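Local coordinates for protein carboxynorspermidine decarboxylase (Campylobacter jejuni subsp. jejuni 81116, PDB 3N29) that probably catalyses the pyridoxal-phosphate-dependent decarboxylation of carboxynorspermidine to norspermidine, using a beta/alpha-barrel-fold decarboxylase framework, at residues E206-A209 against D210-E213; K256-S259 against D260-V264. All coordinates share one frame; numbering follows the deposited sequence.

Contact 1: E206-A209 against D210-E213; sequences EESA and DALE
E207 lays its bent side chain alongside the methyl of A211, with CB, CG, CD and OE1 all close to it; the nearest approach is E207 OE1 to A211 CB at 3.5 Å. The bend at chi2 (-60°) turns the carboxylate toward the following peptide, where OE1 accepts from S208 N (S208 N to E207 OE1, 3.0 Å) on the lone pair directed away from OE2. S208 OG adds a weak bond to the same oxygen. S208 is the N-cap of helix 209-223. With chi1 at 63°, its hydroxyl lies between its own backbone N and carbonyl carbon and faces the first turn, accepting from A211 N; S208 OG and A211 N are 2.9 Å apart. S208 O accepts from L212 N at 3.2 Å and, weakly, from A211 N, so that A211 N is divided between OG and a weaker second acceptor. The next regular turn closes from E213 N to A209 O at 2.9 Å. Beyond the cap, D210 OD1 and E213 OE1 both form salt bridges with K250, tying this turn to helix 248-262, while A209 and L212 pack on K250 and L251. The loop carrying the cap runs past the active site: the side chain of E207 is about 9 Å from both the cofactor and norspermidine, and its backbone bonds to G238, a residue of the cofactor pocket. E207 OE1 thus holds the S208 amide and, only weakly, the hydroxyl whose capping bond satisfies A211 N in the first turn, which is consistent with E207 helping to orient the cap.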
loop_
_atom_site.group_PDB
_atom_site.type_symbol
_atom_site.label_atom_id
_atom_site.label_comp_id
_atom_site.label_asym_id
_atom_site.label_seq_id
_atom_site.Cartn_x
_atom_site.Cartn_y
_atom_site.Cartn_z
ATOM N N GLU A 206 -8.417 -14.362 -11.926
ATOM C CA GLU A 206 -7.411 -15.330 -12.432
ATOM C C GLU A 206 -8.064 -16.656 -12.812
ATOM O O GLU A 206 -7.587 -17.725 -12.443
ATOM C CB GLU A 206 -6.259 -15.578 -11.441
ATOM C CG GLU A 206 -5.480 -14.289 -11.089
ATOM C CD GLU A 206 -4.284 -14.570 -10.245
ATOM O OE1 GLU A 206 -3.173 -14.183 -10.667
ATOM O OE2 GLU A 206 -4.452 -15.254 -9.187
ATOM N N GLU A 207 -9.164 -16.571 -13.562
ATOM C CA GLU A 207 -9.941 -17.751 -13.841
ATOM C C GLU A 207 -9.964 -18.141 -15.327
ATOM O O GLU A 207 -9.534 -17.376 -16.214
ATOM C CB GLU A 207 -11.372 -17.567 -13.272
ATOM C CG GLU A 207 -11.562 -18.172 -11.816
ATOM C CD GLU A 207 -11.290 -19.741 -11.738
ATOM O OE1 GLU A 207 -11.100 -20.441 -12.802
ATOM O OE2 GLU A 207 -11.235 -20.291 -10.585
ATOM N N SER A 208 -10.542 -19.331 -15.536
ATOM C CA SER A 208 -10.615 -20.049 -16.800
ATOM C C SER A 208 -11.861 -19.747 -17.627
ATOM O O SER A 208 -12.810 -19.147 -17.159
ATOM C CB SER A 208 -10.727 -21.550 -16.479
ATOM O OG SER A 208 -11.962 -21.752 -15.751
ATOM N N ALA A 209 -11.848 -20.249 -18.864
ATOM C CA ALA A 209 -12.976 -20.086 -19.768
ATOM C C ALA A 209 -14.171 -20.908 -19.231
ATOM O O ALA A 209 -15.325 -20.466 -19.320
ATOM C CB ALA A 209 -12.579 -20.538 -21.215
ATOM N N ASP A 210 -13.880 -22.086 -18.658
ATOM C CA ASP A 210 -14.912 -22.894 -17.932
ATOM C C ASP A 210 -15.578 -22.130 -16.807
ATOM O O ASP A 210 -16.785 -22.289 -16.593
ATOM C CB ASP A 210 -14.347 -24.248 -17.389
ATOM C CG ASP A 210 -13.906 -25.218 -18.483
ATOM O OD1 ASP A 210 -14.210 -25.011 -19.694
ATOM O OD2 ASP A 210 -13.222 -26.223 -18.144
ATOM N N ALA A 211 -14.837 -21.299 -16.039
ATOM C CA ALA A 211 -15.456 -20.512 -14.989
ATOM C C ALA A 211 -16.357 -19.398 -15.560
ATOM O O ALA A 211 -17.416 -19.147 -15.056
ATOM C CB ALA A 211 -14.360 -19.874 -14.003
ATOM N N LEU A 212 -15.935 -18.727 -16.626
ATOM C CA LEU A 212 -16.852 -17.755 -17.307
ATOM C C LEU A 212 -18.145 -18.465 -17.818
ATOM O O LEU A 212 -19.233 -17.936 -17.659
ATOM C CB LEU A 212 -16.150 -17.011 -18.445
ATOM C CG LEU A 212 -17.043 -16.204 -19.390
ATOM C CD1 LEU A 212 -17.749 -15.122 -18.542
ATOM C CD2 LEU A 212 -16.302 -15.645 -20.517
ATOM N N GLU A 213 -17.988 -19.629 -18.458
ATOM C CA GLU A 213 -19.158 -20.473 -18.819
ATOM C C GLU A 213 -20.149 -20.681 -17.621
ATOM O O GLU A 213 -21.332 -20.357 -17.747
ATOM C CB GLU A 213 -18.714 -21.793 -19.442
ATOM C CG GLU A 213 -19.842 -22.735 -19.701
ATOM C CD GLU A 213 -19.492 -23.881 -20.570
ATOM O OE1 GLU A 213 -18.646 -24.720 -20.171
ATOM O OE2 GLU A 213 -20.108 -23.946 -21.674
#

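Contact 2: K256-S259 against D260-V264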
loop_
_atom_site.group_PDB
_atom_site.type_symbol
_atom_site.label_atom_id
_atom_site.label_comp_id
_atom_site.label_asym_id
_atom_site.label_seq_id
_atom_site.Cartn_x
_atom_site.Cartn_y
_atom_site.Cartn_z
ATOM N N LYS A 256 -18.997 -15.400 -28.855
ATOM C CA LYS A 256 -19.714 -15.392 -30.159
ATOM C C LYS A 256 -21.205 -15.864 -30.039
ATOM O O LYS A 256 -22.145 -15.227 -30.565
ATOM C CB LYS A 256 -18.906 -16.224 -31.157
ATOM C CG LYS A 256 -19.585 -16.423 -32.464
ATOM C CD LYS A 256 -18.595 -16.612 -33.652
ATOM C CE LYS A 256 -19.319 -16.247 -34.939
ATOM N NZ LYS A 256 -18.429 -16.282 -36.150
ATOM N N ASN A 257 -21.426 -16.991 -29.373
ATOM C CA ASN A 257 -22.805 -17.479 -29.105
ATOM C C ASN A 257 -23.663 -16.462 -28.354
ATOM O O ASN A 257 -24.814 -16.223 -28.658
ATOM C CB ASN A 257 -22.712 -18.797 -28.345
ATOM C CG ASN A 257 -22.090 -19.864 -29.196
ATOM O OD1 ASN A 257 -22.099 -19.745 -30.413
ATOM N ND2 ASN A 257 -21.559 -20.896 -28.591
ATOM N N PHE A 258 -23.072 -15.807 -27.374
ATOM C CA PHE A 258 -23.858 -14.954 -26.522
ATOM C C PHE A 258 -24.302 -13.763 -27.352
ATOM O O PHE A 258 -25.485 -13.343 -27.294
ATOM C CB PHE A 258 -23.036 -14.527 -25.297
ATOM C CG PHE A 258 -23.824 -13.798 -24.277
ATOM C CD1 PHE A 258 -24.355 -14.462 -23.184
ATOM C CD2 PHE A 258 -24.051 -12.449 -24.397
ATOM C CE1 PHE A 258 -25.098 -13.757 -22.239
ATOM C CE2 PHE A 258 -24.793 -11.755 -23.443
ATOM C CZ PHE A 258 -25.285 -12.394 -22.387
ATOM N N SER A 259 -23.360 -13.229 -28.115
ATOM C CA SER A 259 -23.562 -12.099 -28.983
ATOM C C SER A 259 -24.728 -12.348 -29.954
ATOM O O SER A 259 -25.632 -11.494 -30.108
ATOM C CB SER A 259 -22.300 -11.872 -29.832
ATOM O OG SER A 259 -22.500 -10.703 -30.585
ATOM N N ASP A 260 -24.700 -13.538 -30.531
ATOM C CA ASP A 260 -25.664 -13.925 -31.581
ATOM C C ASP A 260 -27.045 -14.148 -30.965
ATOM O O ASP A 260 -28.068 -13.760 -31.539
ATOM C CB ASP A 260 -25.188 -15.199 -32.263
ATOM C CG ASP A 260 -23.993 -14.963 -33.158
ATOM O OD1 ASP A 260 -23.676 -13.774 -33.419
ATOM O OD2 ASP A 260 -23.327 -15.942 -33.567
ATOM N N LYS A 261 -27.054 -14.778 -29.800
ATOM C CA LYS A 261 -28.295 -15.192 -29.154
ATOM C C LYS A 261 -29.102 -13.952 -28.831
ATOM O O LYS A 261 -30.314 -13.893 -29.081
ATOM C CB LYS A 261 -27.967 -15.986 -27.888
ATOM C CG LYS A 261 -29.180 -16.515 -27.141
ATOM C CD LYS A 261 -28.805 -17.299 -25.894
ATOM C CE LYS A 261 -30.072 -17.718 -25.165
ATOM N NZ LYS A 261 -29.774 -18.504 -23.946
ATOM N N TYR A 262 -28.442 -12.948 -28.251
ATOM C CA TYR A 262 -29.158 -11.791 -27.732
ATOM C C TYR A 262 -29.064 -10.569 -28.627
ATOM O O TYR A 262 -29.665 -9.552 -28.309
ATOM C CB TYR A 262 -28.664 -11.433 -26.312
ATOM C CG TYR A 262 -28.988 -12.500 -25.283
ATOM C CD1 TYR A 262 -30.294 -12.701 -24.842
ATOM C CD2 TYR A 262 -27.998 -13.314 -24.756
ATOM C CE1 TYR A 262 -30.595 -13.687 -23.898
ATOM C CE2 TYR A 262 -28.291 -14.282 -23.809
ATOM C CZ TYR A 262 -29.577 -14.469 -23.394
ATOM O OH TYR A 262 -29.846 -15.440 -22.463
ATOM N N GLY A 263 -28.250 -10.649 -29.683
ATOM C CA GLY A 263 -28.001 -9.521 -30.573
ATOM C C GLY A 263 -27.341 -8.343 -29.912
ATOM O O GLY A 263 -27.840 -7.197 -30.048
ATOM N N VAL A 264 -26.233 -8.632 -29.179
ATOM C CA VAL A 264 -25.541 -7.670 -28.373
ATOM C C VAL A 264 -24.019 -7.662 -28.713
ATOM O O VAL A 264 -23.448 -8.638 -29.187
ATOM C CB VAL A 264 -25.719 -7.920 -26.828
ATOM C CG1 VAL A 264 -27.138 -7.653 -26.389
ATOM C CG2 VAL A 264 -25.258 -9.326 -26.414
#
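F258 offers one ring face to Y262, whose CD2 sits 3.7 Å above the centre of that ring. The pair is edge-to-face, centroids 4.8 Å apart and planes at 52°, with F258 CE1 3.6 Å from Y262 CE2. V264 CG2 comes in obliquely on the F258 ring, 3.9 Å from CE2. This is the dense part of the contact, and the helix end beside it is closed by polar bonds: S259 points its hydroxyl, anti to its own N (chi1 -175°), at the carbonyl of V264, donating from S259 OG to V264 O at 2.7 Å. S259 O receives V264 N at 3.1 Å in the carbonyl plane, plus a weak bond from G263 N. Helix 248-262 ends here, where G263 turns out of helical conformation with positive phi.

The solvent side is much looser. K256 and D260 are exposed and one turn apart, yet their charged ends stay separate, with K256 NZ 5.5 Å from D260 OD2; among K256's side-chain atoms, CG comes nearest to the carboxylate, at 3.9 Å from D260 OD2. K261, a fully extended chain, reaches E220 with its NZ in a salt bridge, and Y262 OH hydrogen-bonds the same carboxylate. Helix 248-262 is the crossover of the beta-alpha-beta unit formed with strands 232-234 and 265-268: F258 packs inward on L216 and F219 of helix 209-223 and meets the F235 ring edge-to-face just after strand 232-234, and V264 leads into strand 265-268.

In the fold
Contacts 1 and 2 mark opposite kinds of helix end in adjacent helices of the barrel's outer layer. Contact 1 starts helix 209-223, about 17 Å from the chain centre, on the loop side facing the cofactor; contact 2 finishes helix 248-262, about 27 Å out, at the periphery. Their centres are 18 Å apart and they do not touch, but the two helices pack together: K250 bridges toward contact 1, and E220 toward contact 2. Both are partly buried. Polar capping dominates the first, whereas the second combines an aromatic, apolar inner side with exposed charged residues outside. A serine hydroxyl accepts at the helix start in contact 1 but donates at the helix end in contact 2.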